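Local coordinates for precorrin-3 methylase (Rhodobacter capsulatus, PDB 3NUT), which probably transfers a methyl group from S-adenosyl-L-methionine to a precorrin intermediate on the pathway to adenosylcobalamin (vitamin B12), at residues L123-A128 with R201-P206; R157-A160 with A165-F168. All blocks are in the same frame, centred on the assembly; numbering follows the deposited sequence.

Interaction 1 (L123-A128 with R201-P206); sequences LAAAAA and RAVTTP. With SAH (S-adenosyl-L-homocysteine), chain E.
Val-203 does two jobs at once: its isopropyl group packs on the alanines of helix 121-129, while its backbone reads the adenine of S-adenosyl-L-homocysteine. The backbone N of Val-203 donates to N1 of the ligand over 2.9 Å. Amino group N6 of the ligand returns a bond of 3.0 Å to the Val-203 carbonyl O. Both bonds are bent, with angles at the hydrogen near 144°. This pairing matches the acceptor and donor of an adenine edge. CB and CG2 of Val-203 also lie beside N1, CB at 3.6 Å from it.

The two methyls of Val-203 part over the helix. CG1, anti to the backbone N (chi1 175°), lies over the peptide between Ala-124 and Ala-125, 3.6 Å from Ala-124 O and 4.1 Å from Ala-124 CB. CG2 instead meets Ala-125 CB at 3.8 Å. CG2 of Thr-204 extends the apolar patch to Ala-124 CB. With an alanine here in place of Val-203, both methyls are lost, which would probably open a gap against Ala-124 and Ala-125 and leave the adenine-binding backbone less firmly seated.

The loop is shaped by a type II turn from Ala-202 to Thr-205. Ala-202 O accepts both Thr-205 N and Thr-205 OG1, from the same face of its carbonyl plane. Thr-204 OG1 bonds Val-203 O at 2.6 Å, in the carbonyl plane and on a lone pair. That carbonyl therefore has a second partner beside the ligand. Pro-18, another ligand-binding residue, touches Ala-124. The Val-203 backbone pairing marks the adenine end of the S-adenosyl-L-homocysteine pocket of a tetrapyrrole methylase.

Interaction 2 (R157-A160 with A165-F168); sequences RHAA and AMAF
Met-166 reaches from strand 165-169 to helix 149-161 and meets Ala-159 and Ala-160 there. The three residues are buried, and no hydrogen bond crosses between the two segments. The far end of one long side chain meets the Ala-159 methyl and the backbone of Ala-160.

The methyl CE of Met-166 does most of the touching. It lies 3.9 Å from CB of Ala-159. It comes closer to the helix backbone, 3.6 Å from N of Ala-160. The methyl of Ala-160 is a little further off, with its CB 4.2 Å from Met-166 CE. Sulfur SD of Met-166 stands 4.1 Å from Ala-159 CB, so the last two atoms of the thioether both border that methyl.

Ala-159 points its CB toward the strand. Ala-160 points its CB away and offers mainly its backbone. Small side chains at both positions let the methionine end come up against the helix itself. CG of Met-166 nearly eclipses the backbone N (chi1 -20°), which sets the direction in which the side chain leaves the strand. Beyond CG the chain is extended and carries CE from the strand to the helix.

The two segments belong to a beta-alpha-beta unit, made by strand 137-141, helix 149-161 and strand 165-169. The two strands run parallel and side by side, and the helix packs on the sheet. Cys-138 of the first strand touches both Ala-159 and Met-166, so it joins the same apolar layer.

Leu-187 of helix 179-190 is a further apolar neighbour of Met-166, while Ala-160, at the edge, touches Glu-190 of that helix. On the strand side, Val-231 of strand 227-231 also packs on Met-166.

In the fold
From the N terminus, the chain first passes through the parallel sheet that includes strands 10-15 and 113-116. It then enters helix 121-129, the first half of interaction 1. Strand 137-141 and helix 149-161 follow. Interaction 2 closes a short loop where that helix turns back into strand 165-169. The chain goes on through helix 179-190 and strand 196-201 to the loop 201-206. There interaction 1 closes its much longer loop, with interaction 2 nested inside. The centres are 20 Å apart and the contacts do not touch. Interaction 1 ties helix 121-129 to a ligand-binding loop between two strands of the mixed five-stranded sheet. Interaction 2 holds a helix on that same sheet.

Interaction 1 (L123-A128 with R201-P206)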
# COMPACT_ATOMS: atom_id res chain seq x y z
N LEU A 123 2.58 2.85 -4.30
CA LEU A 123 2.56 3.99 -3.40
C LEU A 123 3.85 4.77 -3.53
O LEU A 123 3.85 5.96 -3.31
CB LEU A 123 2.34 3.54 -1.94
CG LEU A 123 0.94 2.99 -1.57
CD1 LEU A 123 0.84 2.82 -0.07
CD2 LEU A 123 -0.19 3.88 -2.04
N ALA A 124 4.95 4.10 -3.89
CA ALA A 124 6.16 4.83 -4.18
C ALA A 124 6.02 5.63 -5.50
O ALA A 124 6.48 6.77 -5.58
CB ALA A 124 7.37 3.94 -4.18
N ALA A 125 5.36 5.06 -6.50
CA ALA A 125 5.06 5.78 -7.76
C ALA A 125 4.02 6.90 -7.58
O ALA A 125 4.23 8.05 -8.01
CB ALA A 125 4.62 4.82 -8.84
N ALA A 126 2.90 6.56 -6.94
CA ALA A 126 1.95 7.56 -6.44
C ALA A 126 2.68 8.74 -5.80
O ALA A 126 2.41 9.90 -6.12
CB ALA A 126 1.01 6.94 -5.43
N ALA A 127 3.62 8.44 -4.90
CA ALA A 127 4.39 9.51 -4.28
C ALA A 127 5.15 10.38 -5.33
O ALA A 127 5.11 11.59 -5.28
CB ALA A 127 5.35 8.96 -3.26
N ALA A 128 5.82 9.75 -6.29
CA ALA A 128 6.63 10.51 -7.25
C ALA A 128 5.72 11.35 -8.14
O ALA A 128 6.10 12.43 -8.56
CB ALA A 128 7.49 9.60 -8.07
N ARG A 201 8.19 4.23 -14.27
CA ARG A 201 9.22 3.28 -14.59
C ARG A 201 10.37 3.41 -13.62
O ARG A 201 10.88 4.52 -13.41
CB ARG A 201 9.68 3.54 -16.05
CG ARG A 201 10.92 2.77 -16.46
CD ARG A 201 11.47 3.22 -17.83
NE ARG A 201 12.93 3.05 -17.89
CZ ARG A 201 13.55 1.87 -17.95
NH1 ARG A 201 12.85 0.73 -17.95
NH2 ARG A 201 14.87 1.83 -18.02
N ALA A 202 10.76 2.29 -13.04
CA ALA A 202 11.98 2.20 -12.23
C ALA A 202 11.95 3.21 -11.10
O ALA A 202 12.91 3.95 -10.86
CB ALA A 202 13.26 2.40 -13.09
N VAL A 203 10.82 3.22 -10.40
CA VAL A 203 10.55 4.24 -9.40
C VAL A 203 11.53 4.12 -8.23
O VAL A 203 11.77 3.03 -7.72
CB VAL A 203 9.09 4.18 -8.95
CG1 VAL A 203 8.84 5.14 -7.82
CG2 VAL A 203 8.20 4.52 -10.11
N THR A 204 12.12 5.27 -7.87
CA THR A 204 13.13 5.45 -6.80
C THR A 204 14.54 5.04 -7.21
O THR A 204 15.45 5.02 -6.38
CB THR A 204 12.79 4.74 -5.44
OG1 THR A 204 13.14 3.36 -5.52
CG2 THR A 204 11.34 4.91 -5.05
N THR A 205 14.71 4.69 -8.48
CA THR A 205 16.04 4.33 -8.97
C THR A 205 16.52 5.51 -9.80
O THR A 205 15.75 6.46 -10.04
CB THR A 205 16.06 3.08 -9.86
OG1 THR A 205 15.70 3.46 -11.19
CG2 THR A 205 15.13 1.98 -9.35
N PRO A 206 17.80 5.48 -10.22
CA PRO A 206 18.27 6.65 -10.95
C PRO A 206 17.70 6.69 -12.37
O PRO A 206 17.76 7.73 -13.03
CB PRO A 206 19.79 6.48 -10.93
CG PRO A 206 20.03 5.63 -9.67
CD PRO A 206 18.93 4.63 -9.81
N SAH E . 5.94 -7.09 -3.65
CA SAH E . 6.12 -6.12 -4.77
CB SAH E . 5.30 -6.55 -6.00
CG SAH E . 5.95 -7.73 -6.72
SD SAH E . 5.43 -7.91 -8.41
C SAH E . 5.62 -4.82 -4.25
O SAH E . 5.02 -4.90 -3.19
OXT SAH E . 5.78 -3.71 -4.80
C5' SAH E . 6.68 -7.01 -9.29
C4' SAH E . 6.07 -5.83 -10.08
O4' SAH E . 5.94 -4.70 -9.20
C3' SAH E . 6.87 -5.31 -11.28
O3' SAH E . 6.53 -5.94 -12.53
C2' SAH E . 6.49 -3.85 -11.35
O2' SAH E . 5.20 -3.66 -11.98
C1' SAH E . 6.31 -3.49 -9.89
N9 SAH E . 7.54 -2.90 -9.32
C8 SAH E . 8.35 -3.44 -8.38
N7 SAH E . 9.38 -2.58 -8.09
C5 SAH E . 9.24 -1.47 -8.85
C6 SAH E . 9.95 -0.17 -9.06
N6 SAH E . 11.08 0.15 -8.37
N1 SAH E . 9.46 0.71 -9.96
C2 SAH E . 8.34 0.43 -10.67
N3 SAH E . 7.65 -0.73 -10.53
C4 SAH E . 8.03 -1.70 -9.66

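Interaction 2 (R157-A160 with A165-F168)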
# COMPACT_ATOMS: atom_id res chain seq x y z
N ARG A 157 -13.23 -4.76 -15.25
CA ARG A 157 -14.54 -4.10 -15.47
C ARG A 157 -15.22 -3.63 -14.19
O ARG A 157 -15.83 -2.55 -14.18
CB ARG A 157 -15.49 -4.98 -16.30
CG ARG A 157 -14.93 -5.37 -17.66
CD ARG A 157 -15.97 -6.08 -18.52
NE ARG A 157 -15.43 -6.35 -19.85
CZ ARG A 157 -15.44 -5.48 -20.84
NH1 ARG A 157 -15.99 -4.29 -20.67
NH2 ARG A 157 -14.91 -5.80 -22.02
N HIS A 158 -15.10 -4.40 -13.11
CA HIS A 158 -15.65 -3.94 -11.85
C HIS A 158 -14.92 -2.76 -11.17
O HIS A 158 -15.53 -1.96 -10.46
CB HIS A 158 -15.81 -5.11 -10.90
CG HIS A 158 -16.97 -5.97 -11.25
ND1 HIS A 158 -18.27 -5.63 -10.95
CD2 HIS A 158 -17.03 -7.15 -11.91
CE1 HIS A 158 -19.08 -6.57 -11.39
NE2 HIS A 158 -18.36 -7.50 -11.98
N ALA A 159 -13.62 -2.65 -11.42
CA ALA A 159 -12.84 -1.56 -10.86
C ALA A 159 -13.21 -0.31 -11.67
O ALA A 159 -13.44 0.76 -11.12
CB ALA A 159 -11.33 -1.86 -10.96
N ALA A 160 -13.32 -0.50 -12.98
CA ALA A 160 -13.81 0.52 -13.87
C ALA A 160 -15.18 1.03 -13.44
O ALA A 160 -15.38 2.24 -13.36
CB ALA A 160 -13.85 0.01 -15.31
N ALA A 165 -9.76 4.08 -8.63
CA ALA A 165 -8.48 4.33 -9.27
C ALA A 165 -7.78 2.97 -9.25
O ALA A 165 -8.18 2.08 -8.49
CB ALA A 165 -7.68 5.42 -8.51
N MET A 166 -6.77 2.78 -10.09
CA MET A 166 -6.12 1.45 -10.12
C MET A 166 -4.62 1.47 -10.31
O MET A 166 -4.04 2.38 -10.95
CB MET A 166 -6.70 0.55 -11.21
CG MET A 166 -8.07 0.90 -11.73
SD MET A 166 -8.37 -0.14 -13.17
CE MET A 166 -9.96 0.48 -13.71
N ALA A 167 -3.98 0.42 -9.81
CA ALA A 167 -2.59 0.21 -10.07
C ALA A 167 -2.33 -1.19 -10.61
O ALA A 167 -2.83 -2.19 -10.08
CB ALA A 167 -1.77 0.46 -8.82
N PHE A 168 -1.53 -1.26 -11.66
CA PHE A 168 -1.19 -2.52 -12.32
C PHE A 168 0.22 -2.99 -12.01
O PHE A 168 1.18 -2.30 -12.30
CB PHE A 168 -1.37 -2.40 -13.85
CG PHE A 168 -2.78 -2.06 -14.27
CD1 PHE A 168 -3.88 -2.63 -13.61
CD2 PHE A 168 -3.01 -1.16 -15.32
CE1 PHE A 168 -5.18 -2.32 -13.99
CE2 PHE A 168 -4.33 -0.85 -15.72
CZ PHE A 168 -5.40 -1.42 -15.05